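Multiheme cytochrome cf (Carboxydothermus ferrireducens DSM 11255, PDB 6QVM) is an extracellular undecaheme c-type cytochrome that, through a modular build, inserts into the S-layer and probably passes electrons to insoluble ferric iron. Local coordinates at residues Phe109-Gly114 and Lys204-Val209; Ala139-Gly144 and Ala211-Val216. All blocks are in the same frame, centred on the assembly; numbering follows the deposited sequence.

Contact 1 of 2, residues Phe109-Gly114 and Lys204-Val209; sequences FARVSG and KAFNAV
F206 reaches across to F109, R111 and V112, and its side chain can be followed outward from the backbone of helix 199-212. CB of F206 lies 4.1 Å from CE1 of F109. CG stands anti to the backbone N (chi1 -177°), and the ring extends from there toward helix 102-113, sliding past F109 in the opposite direction. CD1 of F206 comes 4.0 Å from CE1 of F109, with CD1 of F109 hardly farther. One atom on, CE1 of F206 meets CG2 of V112 at 3.5 Å. At the tip, CZ of F206 touches the same methyl and, at 3.8 Å, NH2 of R111, which approaches the ring edge in its plane. The guanidinium is turned 67° from the ring; its NE and NH1 form salt bridges with E108 and E79, so two acids probably fix its orientation beside the phenyl edge.

The two helices run nearly parallel here, their axes 20° apart in direction and 10.3 Å apart at closest approach. They are joined without a cross-helix hydrogen bond, in the apolar interior of a helical bundle that also includes L132 and L136 of helix 129-139.

The F109 ring reaches A205 with its edge and V209 with one face. V209 CG2 sits over that face, 4.1 Å from the ring centroid, in a CH-pi contact, while A205 CB lies at the edge, 4.0 Å from CZ of F109. The other branch of V209, CG1, crosses to CG1 of V112 at 3.8 Å.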
loop_
_atom_site.group_PDB
_atom_site.type_symbol
_atom_site.label_atom_id
_atom_site.label_comp_id
_atom_site.label_asym_id
_atom_site.label_seq_id
_atom_site.Cartn_x
_atom_site.Cartn_y
_atom_site.Cartn_z
ATOM N N PHE A 109 25.818 12.369 20.370
ATOM C CA PHE A 109 26.824 11.312 20.394
ATOM C C PHE A 109 26.173 9.938 20.295
ATOM O O PHE A 109 26.695 9.043 19.621
ATOM C CB PHE A 109 27.675 11.413 21.664
ATOM C CG PHE A 109 28.820 12.387 21.561
ATOM C CD1 PHE A 109 28.660 13.610 20.930
ATOM C CD2 PHE A 109 30.054 12.080 22.108
ATOM C CE1 PHE A 109 29.716 14.506 20.835
ATOM C CE2 PHE A 109 31.112 12.969 22.023
ATOM C CZ PHE A 109 30.945 14.182 21.380
ATOM N N ALA A 110 25.026 9.755 20.950
ATOM C CA ALA A 110 24.319 8.482 20.856
ATOM C C ALA A 110 23.757 8.269 19.457
ATOM O O ALA A 110 23.937 7.200 18.863
ATOM C CB ALA A 110 23.208 8.418 21.901
ATOM N N ARG A 111 23.079 9.278 18.908
ATOM C CA ARG A 111 22.456 9.127 17.596
ATOM C C ARG A 111 23.467 8.695 16.539
ATOM O O ARG A 111 23.226 7.747 15.781
ATOM C CB ARG A 111 21.793 10.438 17.178
ATOM C CG ARG A 111 21.300 10.420 15.735
ATOM C CD ARG A 111 20.759 11.760 15.282
ATOM N NE ARG A 111 21.801 12.776 15.112
ATOM C CZ ARG A 111 22.652 12.822 14.088
ATOM N NH1 ARG A 111 22.601 11.904 13.137
ATOM N NH2 ARG A 111 23.555 13.790 14.004
ATOM N N VAL A 112 24.599 9.398 16.462
ATOM C CA VAL A 112 25.558 9.139 15.396
ATOM C C VAL A 112 26.226 7.783 15.592
ATOM O O VAL A 112 26.482 7.054 14.624
ATOM C CB VAL A 112 26.580 10.290 15.315
ATOM C CG1 VAL A 112 27.708 9.946 14.350
ATOM C CG2 VAL A 112 25.881 11.562 14.895
ATOM N N SER A 113 26.493 7.410 16.843
ATOM C CA SER A 113 27.181 6.154 17.119
ATOM C C SER A 113 26.264 4.937 17.039
ATOM O O SER A 113 26.750 3.822 16.826
ATOM C CB SER A 113 27.847 6.219 18.497
ATOM O OG SER A 113 26.895 6.515 19.506
ATOM N N GLY A 114 24.954 5.125 17.181
ATOM C CA GLY A 114 24.059 4.000 17.302
ATOM C C GLY A 114 23.978 3.413 18.692
ATOM O O GLY A 114 23.218 2.458 18.899
ATOM N N LYS A 204 34.633 19.735 17.650
ATOM C CA LYS A 204 35.795 18.948 17.246
ATOM C C LYS A 204 35.673 17.506 17.722
ATOM O O LYS A 204 36.146 16.583 17.048
ATOM C CB LYS A 204 37.073 19.598 17.778
ATOM C CG LYS A 204 38.369 18.996 17.251
ATOM C CD LYS A 204 39.451 20.057 17.145
ATOM C CE LYS A 204 40.784 19.448 16.751
ATOM N NZ LYS A 204 41.354 18.627 17.850
ATOM N N ALA A 205 35.027 17.295 18.869
ATOM C CA ALA A 205 34.786 15.938 19.346
ATOM C C ALA A 205 33.683 15.267 18.536
ATOM O O ALA A 205 33.799 14.095 18.163
ATOM C CB ALA A 205 34.444 15.954 20.835
ATOM N N PHE A 206 32.607 16.004 18.245
ATOM C CA PHE A 206 31.513 15.464 17.441
ATOM C C PHE A 206 31.993 15.065 16.049
ATOM O O PHE A 206 31.577 14.030 15.513
ATOM C CB PHE A 206 30.383 16.493 17.357
ATOM C CG PHE A 206 29.171 16.015 16.609
ATOM C CD1 PHE A 206 28.482 14.887 17.020
ATOM C CD2 PHE A 206 28.713 16.705 15.497
ATOM C CE1 PHE A 206 27.358 14.451 16.332
ATOM C CE2 PHE A 206 27.595 16.273 14.802
ATOM C CZ PHE A 206 26.916 15.145 15.221
ATOM N N ASN A 207 32.897 15.861 15.462
ATOM C CA ASN A 207 33.440 15.527 14.148
ATOM C C ASN A 207 34.182 14.196 14.182
ATOM O O ASN A 207 34.130 13.424 13.217
ATOM C CB ASN A 207 34.357 16.650 13.652
ATOM C CG ASN A 207 33.593 17.909 13.301
ATOM O OD1 ASN A 207 32.372 17.877 13.118
ATOM N ND2 ASN A 207 34.302 19.031 13.228
ATOM N N ALA A 208 34.889 13.916 15.278
ATOM C CA ALA A 208 35.585 12.640 15.401
ATOM C C ALA A 208 34.608 11.474 15.508
ATOM O O ALA A 208 34.892 10.378 15.011
ATOM C CB ALA A 208 36.518 12.665 16.611
ATOM N N VAL A 209 33.460 11.691 16.155
ATOM C CA VAL A 209 32.408 10.679 16.160
ATOM C C VAL A 209 31.833 10.504 14.760
ATOM O O VAL A 209 31.597 9.379 14.303
ATOM C CB VAL A 209 31.313 11.049 17.177
ATOM C CG1 VAL A 209 30.222 10.001 17.179
ATOM C CG2 VAL A 209 31.901 11.222 18.570
#

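Contact 2 of 2, residues Ala139-Gly144 and Ala211-Val216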
loop_
_atom_site.group_PDB
_atom_site.type_symbol
_atom_site.label_atom_id
_atom_site.label_comp_id
_atom_site.label_asym_id
_atom_site.label_seq_id
_atom_site.Cartn_x
_atom_site.Cartn_y
_atom_site.Cartn_z
ATOM N N ALA A 139 31.327 6.988 22.994
ATOM C CA ALA A 139 30.836 7.087 21.624
ATOM C C ALA A 139 31.816 6.472 20.633
ATOM O O ALA A 139 31.401 5.832 19.661
ATOM C CB ALA A 139 30.539 8.542 21.271
ATOM N N LEU A 140 33.119 6.665 20.846
ATOM C CA LEU A 140 34.102 6.019 19.984
ATOM C C LEU A 140 34.358 4.571 20.379
ATOM O O LEU A 140 35.205 3.923 19.758
ATOM C CB LEU A 140 35.420 6.796 19.981
ATOM C CG LEU A 140 35.396 8.161 19.291
ATOM C CD1 LEU A 140 36.800 8.584 18.888
ATOM C CD2 LEU A 140 34.470 8.125 18.087
ATOM N N LYS A 141 33.657 4.071 21.396
ATOM C CA LYS A 141 33.779 2.693 21.872
ATOM C C LYS A 141 35.251 2.309 22.038
ATOM O O LYS A 141 35.741 1.318 21.494
ATOM C CB LYS A 141 33.051 1.729 20.936
ATOM C CG LYS A 141 31.559 1.994 20.807
ATOM C CD LYS A 141 30.890 0.972 19.910
ATOM C CE LYS A 141 31.578 0.876 18.563
ATOM N NZ LYS A 141 30.698 0.248 17.539
ATOM N N ALA A 142 35.953 3.132 22.813
ATOM C CA ALA A 142 37.398 3.034 22.962
ATOM C C ALA A 142 37.796 2.766 24.408
ATOM O O ALA A 142 38.870 3.183 24.846
ATOM C CB ALA A 142 38.079 4.300 22.447
ATOM N N GLN A 143 36.940 2.068 25.161
ATOM C CA GLN A 143 37.244 1.795 26.563
ATOM C C GLN A 143 38.525 0.982 26.718
ATOM O O GLN A 143 39.207 1.091 27.744
ATOM C CB GLN A 143 36.075 1.066 27.231
ATOM C CG GLN A 143 34.870 1.941 27.546
ATOM C CD GLN A 143 33.843 1.948 26.432
ATOM O OE1 GLN A 143 34.164 1.676 25.275
ATOM N NE2 GLN A 143 32.597 2.256 26.778
ATOM N N GLY A 144 38.865 0.171 25.717
ATOM C CA GLY A 144 40.065 -0.643 25.762
ATOM C C GLY A 144 41.300 0.106 25.308
ATOM O O GLY A 144 42.428 -0.276 25.638
ATOM N N ALA A 211 33.384 11.041 11.981
ATOM C CA ALA A 211 34.378 10.400 11.128
ATOM C C ALA A 211 34.353 8.887 11.301
ATOM O O ALA A 211 34.549 8.143 10.333
ATOM C CB ALA A 211 35.769 10.955 11.429
ATOM N N LYS A 212 34.109 8.413 12.525
ATOM C CA LYS A 212 34.096 6.976 12.777
ATOM C C LYS A 212 32.832 6.308 12.252
ATOM O O LYS A 212 32.885 5.156 11.808
ATOM C CB LYS A 212 34.246 6.695 14.272
ATOM C CG LYS A 212 34.412 5.217 14.591
ATOM C CD LYS A 212 34.137 4.912 16.049
ATOM C CE LYS A 212 33.970 3.416 16.268
ATOM N NZ LYS A 212 35.234 2.670 16.046
ATOM N N TYR A 213 31.694 7.006 12.291
ATOM C CA TYR A 213 30.422 6.491 11.788
ATOM C C TYR A 213 29.920 7.393 10.664
ATOM O O TYR A 213 28.919 8.102 10.827
ATOM C CB TYR A 213 29.375 6.401 12.898
ATOM C CG TYR A 213 29.875 5.799 14.190
ATOM C CD1 TYR A 213 29.963 4.424 14.351
ATOM C CD2 TYR A 213 30.251 6.609 15.253
ATOM C CE1 TYR A 213 30.414 3.873 15.536
ATOM C CE2 TYR A 213 30.702 6.068 16.438
ATOM C CZ TYR A 213 30.778 4.703 16.575
ATOM O OH TYR A 213 31.228 4.167 17.757
ATOM N N PRO A 214 30.579 7.382 9.507
ATOM C CA PRO A 214 30.189 8.307 8.438
ATOM C C PRO A 214 28.872 7.909 7.797
ATOM O O PRO A 214 28.507 6.733 7.734
ATOM C CB PRO A 214 31.345 8.200 7.441
ATOM C CG PRO A 214 31.851 6.816 7.628
ATOM C CD PRO A 214 31.674 6.489 9.091
ATOM N N ARG A 215 28.150 8.917 7.319
ATOM C CA ARG A 215 26.853 8.700 6.694
ATOM C C ARG A 215 27.071 8.351 5.228
ATOM O O ARG A 215 27.564 9.179 4.454
ATOM C CB ARG A 215 25.980 9.941 6.854
ATOM C CG ARG A 215 24.580 9.801 6.283
ATOM C CD ARG A 215 23.680 10.908 6.790
ATOM N NE ARG A 215 22.290 10.719 6.380
ATOM C CZ ARG A 215 21.719 11.318 5.336
ATOM N NH1 ARG A 215 22.415 12.159 4.580
ATOM N NH2 ARG A 215 20.444 11.081 5.051
ATOM N N VAL A 216 26.709 7.132 4.840
ATOM C CA VAL A 216 27.006 6.615 3.508
ATOM C C VAL A 216 25.744 6.660 2.659
ATOM O O VAL A 216 24.674 6.222 3.100
ATOM C CB VAL A 216 27.573 5.186 3.575
ATOM C CG1 VAL A 216 27.873 4.655 2.174
ATOM C CG2 VAL A 216 28.820 5.143 4.437
#
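The Y213 ring receives A139 O at its edge and in its plane, and near the same plane it has K141 NZ, 4.2 Å from CE1 of Y213. One face is covered from within its own segment by K212 CG, which lies over the ring centre. The phenol OH of Y213 donates to A139 O over 2.5 Å, and the C=O...OH angle of 163° makes the bond nearly collinear with the carbonyl. K141 closes in obliquely on the hydroxyl: the bend at chi3 (-53°) swings CE to 3.4 Å from Y213 OH. A phenylalanine in place of Y213 would probably leave A139 O without this donor and the end of helix 129-139 less firmly tied to the chain leaving helix 199-212.

Beside the tyrosine, K212 lays its aliphatic chain across L140, with CD of K212 3.8 Å from CD2 of L140. Farther out, CE of K212 packs against L140 O. The amino groups of the two lysines, K141 NZ and K212 NZ, are 5.4 Å apart on the surface, where their like charges would probably disfavour closer approach. L140 also packs against W173 of helix 165-176 and against Y179.

The arrangement is one of helix ends: K141, with positive phi, closes helix 129-139 in a Schellman motif, and the last-turn carbonyl of A139 is bound by the first residue beyond helix 199-212.

In the fold
Contacts 1 and 2 have centres about 7 Å apart and lie 36 and 37 Å from the centre of the chain. Their segments alternate along the sequence: 109-114, 139-144, 204-209, then 211-216. Helix 199-212 serves both, meeting helix 102-113 in contact 1 and the end of helix 129-139 in contact 2. The contacts also touch directly, with F109 CD2 3.7 Å from A139 CB and V112 O 3.4 Å from Y213 CB. They tie helix 199-212 to two helices that precede it by some 60 residues or more, 102-113 and 129-139, buried in contact 1 and nearer the surface in contact 2, consistent with the S-layer-binding module; the R111 side chain lies about 12 Å from a heme c.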